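Local coordinates for protein metagenomic carboxyl esterase MGS0156 (Uncultured organism, PDB 5D8M) that probably hydrolyses carboxylic ester bonds, acting as an esterase with an alpha/beta-hydrolase-like core, at residues A[40-45]-A[326-330]. Residues are numbered along the deposited sequence; the frame is centred on the assembly and turned at random.
Sequences IMTAIM and ALLEA
Helix segments 40-45 and 326-330 run closer to antiparallel than to parallel, at 125°, and their axes approach to 8.9 Å, with the backbones nearest where Met41 CA lies 5.0 Å from Ala330 CA. Two alanines one turn apart, Ala326 and Ala330, make this side of helix 324-338 low, and larger residues of helix 34-48 settle over it, a case of small residues letting another helix come close. Met41, a selenomethionine, begins with CB against Ala330 CB at 3.6 Å; with CG anti to the backbone N (chi1 -169°) and the chain extended beyond it, SE reaches Leu327 CD1 at 3.7 Å, and the terminal methyl lies over the backbone of Leu327. At the Ala330 end Ile40 lays its CG2 branch on that alanine; at the other, Met45, also selenomethionine, sets CG against Ala326 CB at 3.6 Å. Ile44 sends CD1 to the backbone of Ala330, 3.5 Å from its N, and lies across the Glu329 side chain, with CG2 3.5 Å from OE1. That carboxylate is nonetheless satisfied: OE1 hydrogen-bonds to His48 and OE2 pairs with Arg333, although Asp113 brings a like charge close to OE1. The pairing joins the helix following the short edge strand 31-32 to the C-terminal helix. No hydrogen bond crosses between the segments, so the contact rests mainly on apolar packing, with Glu329 buried at its margin.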
ATOM      1  N   ILE A  40      18.660   5.385  -0.027  1.00 16.60           N
ATOM      2  CA  ILE A  40      18.094   6.087  -1.171  1.00 16.40           C
ATOM      3  C   ILE A  40      17.161   7.210  -0.729  1.00 15.88           C
ATOM      4  O   ILE A  40      17.289   8.354  -1.193  1.00 16.74           O
ATOM      5  CB  ILE A  40      17.341   5.105  -2.084  1.00 16.19           C
ATOM      6  CG1 ILE A  40      18.357   4.232  -2.830  1.00 17.58           C
ATOM      7  CG2 ILE A  40      16.431   5.853  -3.065  1.00 16.17           C
ATOM      8  CD1 ILE A  40      17.716   3.104  -3.653  1.00 18.56           C
HETATM    9  N   MSE A  41      16.236   6.907   0.180  1.00 15.11           N
HETATM   10  CA  MSE A  41      15.243   7.913   0.569  1.00 14.81           C
HETATM   11  C   MSE A  41      15.924   9.068   1.303  1.00 17.04           C
HETATM   12  O   MSE A  41      15.622  10.244   1.075  1.00 18.49           O
HETATM   13  CB  MSE A  41      14.137   7.295   1.424  1.00 14.08           C
HETATM   14  CG  MSE A  41      12.948   8.216   1.641  1.00 19.13           C
HETATM   15 SE   MSE A  41      11.434   7.306   2.472  0.58 17.40          SE
HETATM   16  CE  MSE A  41      10.325   8.916   2.788  1.00 13.69           C
ATOM     17  N   THR A  42      16.888   8.731   2.142  1.00 17.81           N
ATOM     18  CA  THR A  42      17.632   9.727   2.894  1.00 19.39           C
ATOM     19  C   THR A  42      18.430  10.699   1.990  1.00 21.67           C
ATOM     20  O   THR A  42      18.422  11.915   2.218  1.00 17.44           O
ATOM     21  CB  THR A  42      18.576   9.021   3.900  1.00 19.14           C
ATOM     22  OG1 THR A  42      17.778   8.291   4.848  1.00 19.56           O
ATOM     23  CG2 THR A  42      19.446  10.026   4.634  1.00 21.07           C
ATOM     24  N   ALA A  43      19.097  10.158   0.968  1.00 19.83           N
ATOM     25  CA  ALA A  43      19.841  10.955  -0.012  1.00 20.93           C
ATOM     26  C   ALA A  43      18.918  11.841  -0.841  1.00 21.21           C
ATOM     27  O   ALA A  43      19.254  12.994  -1.129  1.00 18.65           O
ATOM     28  CB  ALA A  43      20.662  10.041  -0.935  1.00 19.35           C
ATOM     29  N   ILE A  44      17.750  11.301  -1.210  1.00 17.30           N
ATOM     30  CA  ILE A  44      16.753  12.064  -1.964  1.00 18.35           C
ATOM     31  C   ILE A  44      16.359  13.322  -1.198  1.00 17.93           C
ATOM     32  O   ILE A  44      16.322  14.423  -1.754  1.00 18.02           O
ATOM     33  CB  ILE A  44      15.494  11.196  -2.279  1.00 18.66           C
ATOM     34  CG1 ILE A  44      15.813  10.241  -3.439  1.00 16.86           C
ATOM     35  CG2 ILE A  44      14.283  12.068  -2.636  1.00 19.15           C
ATOM     36  CD1 ILE A  44      14.698   9.283  -3.769  1.00 16.36           C
HETATM   37  N   MSE A  45      16.094  13.160   0.090  1.00 18.22           N
HETATM   38  CA  MSE A  45      15.651  14.281   0.895  1.00 18.03           C
HETATM   39  C   MSE A  45      16.786  15.238   1.185  1.00 21.53           C
HETATM   40  O   MSE A  45      16.555  16.436   1.294  1.00 23.66           O
HETATM   41  CB  MSE A  45      15.022  13.777   2.182  1.00 18.96           C
HETATM   42  CG  MSE A  45      13.794  12.934   1.883  1.00 20.97           C
HETATM   43 SE   MSE A  45      12.986  12.115   3.436  0.56 22.18          SE
HETATM   44  CE  MSE A  45      12.088  13.696   4.160  1.00 17.48           C
ATOM     45  N   ALA A 326       8.979  12.065  -1.420  1.00 14.25           N
ATOM     46  CA  ALA A 326      10.274  11.425  -1.237  1.00 12.64           C
ATOM     47  C   ALA A 326      10.111   9.910  -1.216  1.00 16.08           C
ATOM     48  O   ALA A 326      10.933   9.181  -1.796  1.00 14.95           O
ATOM     49  CB  ALA A 326      10.928  11.901   0.023  1.00 12.57           C
ATOM     50  N   LEU A 327       9.049   9.441  -0.555  1.00 14.68           N
ATOM     51  CA  LEU A 327       8.767   8.009  -0.475  1.00 10.74           C
ATOM     52  C   LEU A 327       8.550   7.411  -1.859  1.00  8.10           C
ATOM     53  O   LEU A 327       9.125   6.371  -2.166  1.00 13.08           O
ATOM     54  CB  LEU A 327       7.534   7.729   0.399  1.00  9.69           C
ATOM     55  CG  LEU A 327       7.205   6.241   0.655  1.00 12.86           C
ATOM     56  CD1 LEU A 327       8.201   5.593   1.656  1.00  8.91           C
ATOM     57  CD2 LEU A 327       5.756   6.086   1.176  1.00 11.48           C
ATOM     58  N   LEU A 328       7.717   8.057  -2.683  1.00  8.21           N
ATOM     59  CA  LEU A 328       7.405   7.533  -4.007  1.00 13.98           C
ATOM     60  C   LEU A 328       8.641   7.581  -4.922  1.00 14.57           C
ATOM     61  O   LEU A 328       8.884   6.648  -5.682  1.00 14.02           O
ATOM     62  CB  LEU A 328       6.256   8.309  -4.645  1.00  9.50           C
ATOM     63  CG  LEU A 328       5.675   7.740  -5.942  1.00 10.06           C
ATOM     64  CD1 LEU A 328       5.073   6.349  -5.682  1.00  9.89           C
ATOM     65  CD2 LEU A 328       4.612   8.691  -6.533  1.00  9.66           C
ATOM     66  N   GLU A 329       9.403   8.674  -4.857  1.00  9.74           N
ATOM     67  CA  GLU A 329      10.640   8.744  -5.602  1.00 14.90           C
ATOM     68  C   GLU A 329      11.648   7.669  -5.165  1.00 14.08           C
ATOM     69  O   GLU A 329      12.295   7.042  -6.012  1.00 15.23           O
ATOM     70  CB  GLU A 329      11.260  10.144  -5.482  1.00 15.91           C
ATOM     71  CG  GLU A 329      12.416  10.334  -6.455  1.00 14.13           C
ATOM     72  CD  GLU A 329      13.219  11.610  -6.216  1.00 18.96           C
ATOM     73  OE1 GLU A 329      12.647  12.634  -5.735  1.00 18.59           O
ATOM     74  OE2 GLU A 329      14.441  11.587  -6.501  1.00 16.66           O
ATOM     75  N   ALA A 330      11.778   7.437  -3.861  1.00 11.04           N
ATOM     76  CA  ALA A 330      12.661   6.382  -3.375  1.00 11.96           C
ATOM     77  C   ALA A 330      12.205   5.011  -3.881  1.00 13.39           C
ATOM     78  O   ALA A 330      13.030   4.181  -4.293  1.00 13.42           O
ATOM     79  CB  ALA A 330      12.735   6.394  -1.816  1.00 10.18           C
TER